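Local coordinates for protein Two-component system sensor histidine kinase (Bacteroides thetaiotaomicron, PDB 3OTT) that probably senses a saccharide through its extracellular beta-propeller and beta-sandwich region and relays the signal by histidine kinase phosphotransfer, at residues B[42-54]-B[677-691]. Residues are numbered along the deposited sequence; the frame is centred on the assembly and turned at random.
Sequences GLFSYDGYSTQQH and ELSDLPYSLDEKNKF
Y683 and S679 each donate a hydroxyl hydrogen bond to the 42-54 backbone. Y683 OH meets Y46 O at 2.6 Å and S679 OG meets D47 O at 2.6 Å, both in the carbonyl plane. S679 CB already faces the hairpin, and chi1 of 168° swings OG away from its own N onto D47 O. S679 OG also accepts a hydrogen bond from L681 N, closing an ST turn. D47 OD1 accepts from Y49 N, closing an Asx turn, and from S50 N, as in an Asx motif. A water links D47 OD2, S50 OG and E677 OE1. It probably eases the closeness of the two acids; E677 OE2 also pairs with R711.

The Y49 ring packs against P682 and K688, both on the same side of its plane. K688 CE lies over that face, 3.9 Å from the Y49 centroid, a CH-pi contact. P682 CG approaches Y49 CE1 at 3.7 Å. A second water joins Y49 OH to N689 O. With an alanine in place of Y49, P682 and K688 would probably lose the ring they pack on, and this water its phenol partner. G48 packs against P682, where a side chain would clash.

The hairpin joins strands 42-46 and 51-53 of a four-stranded propeller blade. Its loop meets the end of strand 674-679 and the loop leading to strand 691-696, binding propeller to C-terminal beta-sandwich. Strand 637-643 adds T639, bonded to D47 OD2.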
ATOM      1  N   GLY B  42       3.309 -25.649 -27.856  1.00 12.80           N
ATOM      2  CA  GLY B  42       2.434 -25.690 -26.701  1.00 11.40           C
ATOM      3  C   GLY B  42       3.127 -25.170 -25.484  1.00 11.47           C
ATOM      4  O   GLY B  42       4.196 -24.554 -25.575  1.00 12.24           O
ATOM      5  N   LEU B  43       2.558 -25.460 -24.335  1.00 11.21           N
ATOM      6  CA  LEU B  43       2.947 -24.791 -23.112  1.00 10.77           C
ATOM      7  C   LEU B  43       4.045 -25.590 -22.395  1.00 12.36           C
ATOM      8  O   LEU B  43       3.926 -26.801 -22.313  1.00 13.86           O
ATOM      9  CB  LEU B  43       1.695 -24.657 -22.228  1.00  9.29           C
ATOM     10  CG  LEU B  43       1.934 -24.255 -20.752  1.00 12.77           C
ATOM     11  CD1 LEU B  43       2.331 -22.769 -20.709  1.00  9.62           C
ATOM     12  CD2 LEU B  43       0.744 -24.537 -19.823  1.00 13.54           C
ATOM     13  N   PHE B  44       5.100 -24.922 -21.895  1.00 12.71           N
ATOM     14  CA  PHE B  44       6.160 -25.527 -21.061  1.00 13.58           C
ATOM     15  C   PHE B  44       6.289 -24.775 -19.713  1.00 14.14           C
ATOM     16  O   PHE B  44       5.780 -23.624 -19.574  1.00 12.54           O
ATOM     17  CB  PHE B  44       7.566 -25.455 -21.716  1.00 12.56           C
ATOM     18  CG  PHE B  44       7.798 -26.440 -22.862  1.00 12.27           C
ATOM     19  CD1 PHE B  44       7.316 -26.158 -24.133  1.00 11.72           C
ATOM     20  CD2 PHE B  44       8.568 -27.590 -22.669  1.00 10.43           C
ATOM     21  CE1 PHE B  44       7.540 -27.009 -25.177  1.00 10.76           C
ATOM     22  CE2 PHE B  44       8.816 -28.486 -23.726  1.00 10.76           C
ATOM     23  CZ  PHE B  44       8.293 -28.176 -24.987  1.00 13.21           C
ATOM     24  N   SER B  45       7.028 -25.397 -18.766  1.00 13.66           N
ATOM     25  CA  SER B  45       7.471 -24.730 -17.570  1.00 14.10           C
ATOM     26  C   SER B  45       8.947 -24.959 -17.400  1.00 14.99           C
ATOM     27  O   SER B  45       9.503 -25.912 -17.926  1.00 15.12           O
ATOM     28  CB  SER B  45       6.716 -25.266 -16.351  1.00 15.89           C
ATOM     29  OG  SER B  45       6.914 -26.707 -16.174  1.00 14.49           O
ATOM     30  N   TYR B  46       9.583 -24.099 -16.613  1.00 15.01           N
ATOM     31  CA  TYR B  46      11.010 -24.189 -16.388  1.00 15.00           C
ATOM     32  C   TYR B  46      11.267 -23.907 -14.936  1.00 15.29           C
ATOM     33  O   TYR B  46      10.866 -22.841 -14.431  1.00 15.68           O
ATOM     34  CB  TYR B  46      11.764 -23.171 -17.226  1.00 14.48           C
ATOM     35  CG  TYR B  46      13.273 -23.211 -17.043  1.00 16.34           C
ATOM     36  CD1 TYR B  46      13.989 -24.379 -17.248  1.00 14.71           C
ATOM     37  CD2 TYR B  46      13.973 -22.077 -16.695  1.00 16.12           C
ATOM     38  CE1 TYR B  46      15.334 -24.422 -17.124  1.00 15.44           C
ATOM     39  CE2 TYR B  46      15.321 -22.106 -16.547  1.00 17.12           C
ATOM     40  CZ  TYR B  46      16.010 -23.274 -16.767  1.00 18.86           C
ATOM     41  OH  TYR B  46      17.393 -23.296 -16.625  1.00 19.11           O
ATOM     42  N   ASP B  47      11.934 -24.828 -14.252  1.00 13.84           N
ATOM     43  CA  ASP B  47      12.123 -24.633 -12.813  1.00 14.43           C
ATOM     44  C   ASP B  47      13.544 -24.232 -12.461  1.00 14.58           C
ATOM     45  O   ASP B  47      13.926 -24.291 -11.286  1.00 15.47           O
ATOM     46  CB  ASP B  47      11.764 -25.926 -12.052  1.00 15.38           C
ATOM     47  CG  ASP B  47      12.693 -27.115 -12.407  1.00 17.81           C
ATOM     48  OD1 ASP B  47      13.661 -26.909 -13.197  1.00 18.65           O
ATOM     49  OD2 ASP B  47      12.478 -28.240 -11.857  1.00 18.61           O
ATOM     50  N   GLY B  48      14.339 -23.874 -13.457  1.00 12.87           N
ATOM     51  CA  GLY B  48      15.697 -23.468 -13.210  1.00 14.52           C
ATOM     52  C   GLY B  48      16.694 -24.611 -13.396  1.00 17.11           C
ATOM     53  O   GLY B  48      17.872 -24.366 -13.364  1.00 17.36           O
ATOM     54  N   TYR B  49      16.210 -25.850 -13.593  1.00 17.22           N
ATOM     55  CA  TYR B  49      17.046 -27.035 -13.834  1.00 19.24           C
ATOM     56  C   TYR B  49      16.703 -27.624 -15.182  1.00 19.79           C
ATOM     57  O   TYR B  49      17.582 -27.807 -15.981  1.00 21.57           O
ATOM     58  CB  TYR B  49      16.808 -28.117 -12.749  1.00 18.72           C
ATOM     59  CG  TYR B  49      17.396 -27.745 -11.402  1.00 20.58           C
ATOM     60  CD1 TYR B  49      16.715 -26.886 -10.512  1.00 18.63           C
ATOM     61  CD2 TYR B  49      18.652 -28.234 -11.017  1.00 20.73           C
ATOM     62  CE1 TYR B  49      17.280 -26.563  -9.273  1.00 20.95           C
ATOM     63  CE2 TYR B  49      19.206 -27.924  -9.777  1.00 22.75           C
ATOM     64  CZ  TYR B  49      18.527 -27.073  -8.921  1.00 21.81           C
ATOM     65  OH  TYR B  49      19.117 -26.789  -7.701  1.00 24.60           O
ATOM     66  N   SER B  50      15.426 -27.929 -15.433  1.00 19.02           N
ATOM     67  CA  SER B  50      15.029 -28.454 -16.726  1.00 18.82           C
ATOM     68  C   SER B  50      13.670 -27.912 -17.144  1.00 17.89           C
ATOM     69  O   SER B  50      12.917 -27.407 -16.316  1.00 17.63           O
ATOM     70  CB  SER B  50      14.961 -29.973 -16.695  1.00 18.87           C
ATOM     71  OG  SER B  50      14.029 -30.380 -15.733  1.00 22.43           O
ATOM     72  N   THR B  51      13.389 -28.036 -18.439  1.00 16.83           N
ATOM     73  CA  THR B  51      12.107 -27.731 -19.010  1.00 17.53           C
ATOM     74  C   THR B  51      11.157 -28.907 -18.895  1.00 16.59           C
ATOM     75  O   THR B  51      11.571 -30.057 -18.888  1.00 18.82           O
ATOM     76  CB  THR B  51      12.218 -27.277 -20.479  1.00 17.51           C
ATOM     77  OG1 THR B  51      12.693 -28.369 -21.275  1.00 21.32           O
ATOM     78  CG2 THR B  51      13.190 -26.108 -20.606  1.00 16.39           C
ATOM     79  N   GLN B  52       9.873 -28.618 -18.821  1.00 15.60           N
ATOM     80  CA  GLN B  52       8.878 -29.670 -18.758  1.00 16.70           C
ATOM     81  C   GLN B  52       7.646 -29.303 -19.623  1.00 16.06           C
ATOM     82  O   GLN B  52       7.094 -28.195 -19.530  1.00 12.89           O
ATOM     83  CB  GLN B  52       8.471 -29.902 -17.271  1.00 16.87           C
ATOM     84  CG  GLN B  52       7.507 -31.041 -17.045  1.00 20.03           C
ATOM     85  CD  GLN B  52       7.141 -31.217 -15.553  1.00 22.57           C
ATOM     86  OE1 GLN B  52       5.975 -31.303 -15.183  1.00 25.09           O
ATOM     87  NE2 GLN B  52       8.137 -31.241 -14.714  1.00 23.01           N
ATOM     88  N   GLN B  53       7.202 -30.256 -20.437  1.00 16.00           N
ATOM     89  CA  GLN B  53       6.130 -29.965 -21.376  1.00 16.38           C
ATOM     90  C   GLN B  53       4.786 -30.158 -20.729  1.00 16.60           C
ATOM     91  O   GLN B  53       4.644 -30.985 -19.849  1.00 15.91           O
ATOM     92  CB  GLN B  53       6.244 -30.778 -22.671  1.00 17.28           C
ATOM     93  CG  GLN B  53       5.880 -32.262 -22.580  1.00 16.30           C
ATOM     94  CD  GLN B  53       6.173 -32.925 -23.907  1.00 20.93           C
ATOM     95  OE1 GLN B  53       7.327 -33.030 -24.284  1.00 24.39           O
ATOM     96  NE2 GLN B  53       5.136 -33.291 -24.665  1.00 16.80           N
ATOM     97  N   HIS B  54       3.791 -29.390 -21.161  1.00 15.68           N
ATOM     98  CA  HIS B  54       2.434 -29.616 -20.609  1.00 16.31           C
ATOM     99  C   HIS B  54       1.379 -29.860 -21.673  1.00 15.87           C
ATOM    100  O   HIS B  54       0.309 -29.333 -21.612  1.00 16.67           O
ATOM    101  CB  HIS B  54       2.063 -28.473 -19.690  1.00 15.80           C
ATOM    102  CG  HIS B  54       2.990 -28.356 -18.523  1.00 17.56           C
ATOM    103  ND1 HIS B  54       2.750 -29.002 -17.320  1.00 23.66           N
ATOM    104  CD2 HIS B  54       4.187 -27.757 -18.390  1.00 18.33           C
ATOM    105  CE1 HIS B  54       3.743 -28.758 -16.486  1.00 20.37           C
ATOM    106  NE2 HIS B  54       4.635 -28.018 -17.111  1.00 17.22           N
ATOM    107  N   GLU B 677      11.824 -34.667  -8.782  1.00 19.63           N
ATOM    108  CA  GLU B 677      12.689 -33.515  -9.026  1.00 20.19           C
ATOM    109  C   GLU B 677      12.279 -32.418  -8.094  1.00 19.09           C
ATOM    110  O   GLU B 677      11.115 -32.243  -7.824  1.00 19.08           O
ATOM    111  CB  GLU B 677      12.603 -33.023 -10.471  1.00 20.37           C
ATOM    112  CG  GLU B 677      13.233 -34.018 -11.412  1.00 24.78           C
ATOM    113  CD  GLU B 677      13.023 -33.676 -12.858  1.00 33.15           C
ATOM    114  OE1 GLU B 677      12.439 -32.601 -13.153  1.00 36.06           O
ATOM    115  OE2 GLU B 677      13.431 -34.505 -13.699  1.00 38.18           O
ATOM    116  N   LEU B 678      13.249 -31.646  -7.661  1.00 18.83           N
ATOM    117  CA  LEU B 678      13.042 -30.600  -6.656  1.00 19.47           C
ATOM    118  C   LEU B 678      13.624 -29.296  -7.221  1.00 18.68           C
ATOM    119  O   LEU B 678      14.561 -29.331  -8.022  1.00 19.85           O
ATOM    120  CB  LEU B 678      13.751 -30.991  -5.330  1.00 18.52           C
ATOM    121  CG  LEU B 678      15.284 -31.001  -5.347  1.00 22.66           C
ATOM    122  CD1 LEU B 678      15.894 -29.640  -4.943  1.00 23.38           C
ATOM    123  CD2 LEU B 678      15.808 -32.052  -4.428  1.00 24.68           C
ATOM    124  N   SER B 679      13.112 -28.157  -6.807  1.00 18.34           N
ATOM    125  CA  SER B 679      13.792 -26.902  -7.167  1.00 19.10           C
ATOM    126  C   SER B 679      13.445 -25.801  -6.180  1.00 19.51           C
ATOM    127  O   SER B 679      12.330 -25.763  -5.666  1.00 21.67           O
ATOM    128  CB  SER B 679      13.376 -26.479  -8.587  1.00 19.72           C
ATOM    129  OG  SER B 679      13.797 -25.155  -8.860  1.00 19.24           O
ATOM    130  N   ASP B 680      14.366 -24.890  -5.936  1.00 18.98           N
ATOM    131  CA  ASP B 680      14.068 -23.676  -5.216  1.00 18.26           C
ATOM    132  C   ASP B 680      14.081 -22.465  -6.191  1.00 17.84           C
ATOM    133  O   ASP B 680      14.231 -21.307  -5.779  1.00 18.08           O
ATOM    134  CB  ASP B 680      15.058 -23.474  -4.077  1.00 19.27           C
ATOM    135  CG  ASP B 680      16.553 -23.376  -4.554  1.00 23.72           C
ATOM    136  OD1 ASP B 680      16.905 -23.592  -5.763  1.00 23.94           O
ATOM    137  OD2 ASP B 680      17.406 -23.104  -3.659  1.00 28.28           O
ATOM    138  N   LEU B 681      13.903 -22.752  -7.476  1.00 16.64           N
ATOM    139  CA  LEU B 681      13.760 -21.702  -8.538  1.00 16.63           C
ATOM    140  C   LEU B 681      15.002 -20.826  -8.613  1.00 17.34           C
ATOM    141  O   LEU B 681      14.913 -19.646  -8.404  1.00 19.01           O
ATOM    142  CB  LEU B 681      12.534 -20.804  -8.297  1.00 15.55           C
ATOM    143  CG  LEU B 681      11.134 -21.438  -8.070  1.00 15.10           C
ATOM    144  CD1 LEU B 681      10.114 -20.259  -7.842  1.00 16.43           C
ATOM    145  CD2 LEU B 681      10.644 -22.331  -9.171  1.00 11.91           C
ATOM    146  N   PRO B 682      16.173 -21.417  -8.852  1.00 16.72           N
ATOM    147  CA  PRO B 682      17.401 -20.629  -8.810  1.00 17.36           C
ATOM    148  C   PRO B 682      17.696 -19.821 -10.136  1.00 18.40           C
ATOM    149  O   PRO B 682      18.828 -19.720 -10.592  1.00 19.41           O
ATOM    150  CB  PRO B 682      18.461 -21.691  -8.546  1.00 16.31           C
ATOM    151  CG  PRO B 682      17.948 -22.919  -9.300  1.00 15.11           C
ATOM    152  CD  PRO B 682      16.420 -22.839  -9.177  1.00 16.00           C
ATOM    153  N   TYR B 683      16.679 -19.194 -10.702  1.00 18.88           N
ATOM    154  CA  TYR B 683      16.861 -18.322 -11.860  1.00 19.44           C
ATOM    155  C   TYR B 683      18.014 -17.330 -11.734  1.00 22.24           C
ATOM    156  O   TYR B 683      18.771 -17.137 -12.694  1.00 22.25           O
ATOM    157  CB  TYR B 683      15.578 -17.553 -12.138  1.00 19.09           C
ATOM    158  CG  TYR B 683      14.376 -18.459 -12.289  1.00 16.93           C
ATOM    159  CD1 TYR B 683      14.424 -19.607 -13.096  1.00 15.23           C
ATOM    160  CD2 TYR B 683      13.208 -18.198 -11.585  1.00 15.96           C
ATOM    161  CE1 TYR B 683      13.325 -20.473 -13.200  1.00 14.17           C
ATOM    162  CE2 TYR B 683      12.113 -19.041 -11.666  1.00 14.87           C
ATOM    163  CZ  TYR B 683      12.170 -20.177 -12.503  1.00 13.99           C
ATOM    164  OH  TYR B 683      11.038 -20.975 -12.592  1.00 14.26           O
ATOM    165  N   SER B 684      18.143 -16.678 -10.580  1.00 24.22           N
ATOM    166  CA  SER B 684      19.106 -15.600 -10.451  1.00 28.13           C
ATOM    167  C   SER B 684      20.531 -16.023 -10.087  1.00 29.81           C
ATOM    168  O   SER B 684      21.367 -15.167  -9.845  1.00 32.86           O
ATOM    169  CB  SER B 684      18.586 -14.560  -9.469  1.00 29.64           C
ATOM    170  OG  SER B 684      17.284 -14.117  -9.856  1.00 30.59           O
ATOM    171  N   LEU B 685      20.837 -17.313 -10.113  1.00 29.78           N
ATOM    172  CA  LEU B 685      22.054 -17.813  -9.454  1.00 32.53           C
ATOM    173  C   LEU B 685      23.136 -18.224 -10.433  1.00 34.52           C
ATOM    174  O   LEU B 685      22.865 -18.926 -11.384  1.00 33.38           O
ATOM    175  CB  LEU B 685      21.696 -19.035  -8.594  1.00 30.75           C
ATOM    176  CG  LEU B 685      20.873 -18.816  -7.324  1.00 30.29           C
ATOM    177  CD1 LEU B 685      20.785 -20.082  -6.430  1.00 26.93           C
ATOM    178  CD2 LEU B 685      21.529 -17.683  -6.573  1.00 34.71           C
ATOM    179  N   ASP B 686      24.370 -17.791 -10.220  1.00 38.42           N
ATOM    180  CA  ASP B 686      25.472 -18.410 -10.949  1.00 41.72           C
ATOM    181  C   ASP B 686      25.573 -19.874 -10.480  1.00 41.20           C
ATOM    182  O   ASP B 686      25.233 -20.792 -11.238  1.00 41.94           O
ATOM    183  CB  ASP B 686      26.766 -17.590 -10.761  1.00 45.96           C
ATOM    184  CG  ASP B 686      26.743 -16.251 -11.572  1.00 49.64           C
ATOM    185  OD1 ASP B 686      25.790 -16.031 -12.383  1.00 51.41           O
ATOM    186  OD2 ASP B 686      27.670 -15.428 -11.412  1.00 54.43           O
ATOM    187  N   GLU B 687      25.899 -20.092  -9.210  1.00 41.14           N
ATOM    188  CA  GLU B 687      26.005 -21.447  -8.660  1.00 40.13           C
ATOM    189  C   GLU B 687      24.681 -21.885  -8.043  1.00 36.27           C
ATOM    190  O   GLU B 687      24.054 -21.087  -7.356  1.00 36.02           O
ATOM    191  CB  GLU B 687      27.120 -21.517  -7.579  1.00 43.01           C
ATOM    192  CG  GLU B 687      28.541 -21.044  -8.000  1.00 50.20           C
ATOM    193  CD  GLU B 687      29.668 -21.454  -7.007  1.00 58.09           C
ATOM    194  OE1 GLU B 687      29.417 -21.542  -5.770  1.00 61.06           O
ATOM    195  OE2 GLU B 687      30.813 -21.694  -7.462  1.00 59.91           O
ATOM    196  N   LYS B 688      24.269 -23.142  -8.267  1.00 32.76           N
ATOM    197  CA  LYS B 688      23.081 -23.712  -7.623  1.00 29.33           C
ATOM    198  C   LYS B 688      23.307 -23.998  -6.137  1.00 28.48           C
ATOM    199  O   LYS B 688      24.410 -24.168  -5.704  1.00 30.42           O
ATOM    200  CB  LYS B 688      22.699 -25.036  -8.260  1.00 28.07           C
ATOM    201  CG  LYS B 688      22.522 -25.032  -9.757  1.00 29.82           C
ATOM    202  CD  LYS B 688      21.177 -24.554 -10.187  1.00 28.84           C
ATOM    203  CE  LYS B 688      20.815 -25.207 -11.511  1.00 28.06           C
ATOM    204  NZ  LYS B 688      21.413 -24.505 -12.628  1.00 31.95           N
ATOM    205  N   ASN B 689      22.254 -24.107  -5.355  1.00 26.53           N
ATOM    206  CA  ASN B 689      22.394 -24.554  -3.982  1.00 26.67           C
ATOM    207  C   ASN B 689      22.580 -26.114  -3.878  1.00 26.19           C
ATOM    208  O   ASN B 689      22.376 -26.843  -4.847  1.00 24.06           O
ATOM    209  CB  ASN B 689      21.185 -24.083  -3.188  1.00 24.59           C
ATOM    210  CG  ASN B 689      21.163 -22.556  -3.011  1.00 26.86           C
ATOM    211  OD1 ASN B 689      22.134 -21.967  -2.572  1.00 25.92           O
ATOM    212  ND2 ASN B 689      20.051 -21.928  -3.360  1.00 21.83           N
ATOM    213  N   LYS B 690      22.944 -26.579  -2.687  1.00 27.38           N
ATOM    214  CA  LYS B 690      23.166 -27.984  -2.377  1.00 28.42           C
ATOM    215  C   LYS B 690      22.083 -28.487  -1.438  1.00 27.20           C
ATOM    216  O   LYS B 690      21.690 -27.787  -0.511  1.00 27.78           O
ATOM    217  CB  LYS B 690      24.551 -28.154  -1.752  1.00 31.09           C
ATOM    218  CG  LYS B 690      25.671 -28.104  -2.784  1.00 35.16           C
ATOM    219  CD  LYS B 690      27.059 -27.867  -2.163  1.00 44.67           C
ATOM    220  CE  LYS B 690      28.127 -27.888  -3.282  1.00 50.21           C
ATOM    221  NZ  LYS B 690      29.523 -27.487  -2.840  1.00 55.40           N
ATOM    222  N   PHE B 691      21.584 -29.694  -1.693  1.00 25.99           N
ATOM    223  CA  PHE B 691      20.452 -30.251  -0.924  1.00 24.41           C
ATOM    224  C   PHE B 691      20.769 -31.590  -0.217  1.00 24.73           C
ATOM    225  O   PHE B 691      21.635 -32.346  -0.627  1.00 24.62           O
ATOM    226  CB  PHE B 691      19.180 -30.332  -1.823  1.00 24.19           C
ATOM    227  CG  PHE B 691      18.722 -28.944  -2.359  1.00 23.11           C
ATOM    228  CD1 PHE B 691      17.878 -28.157  -1.624  1.00 22.35           C
ATOM    229  CD2 PHE B 691      19.246 -28.424  -3.541  1.00 24.98           C
ATOM    230  CE1 PHE B 691      17.518 -26.871  -2.062  1.00 26.82           C
ATOM    231  CE2 PHE B 691      18.893 -27.122  -4.010  1.00 24.11           C
ATOM    232  CZ  PHE B 691      18.035 -26.360  -3.291  1.00 25.35           C
TER
HETATM  233  O   HOH W   1      13.862 -30.360 -12.857  1.00  3.74           O
HETATM  234  O   HOH W   2      21.122 -28.190  -6.975  1.00 14.28           O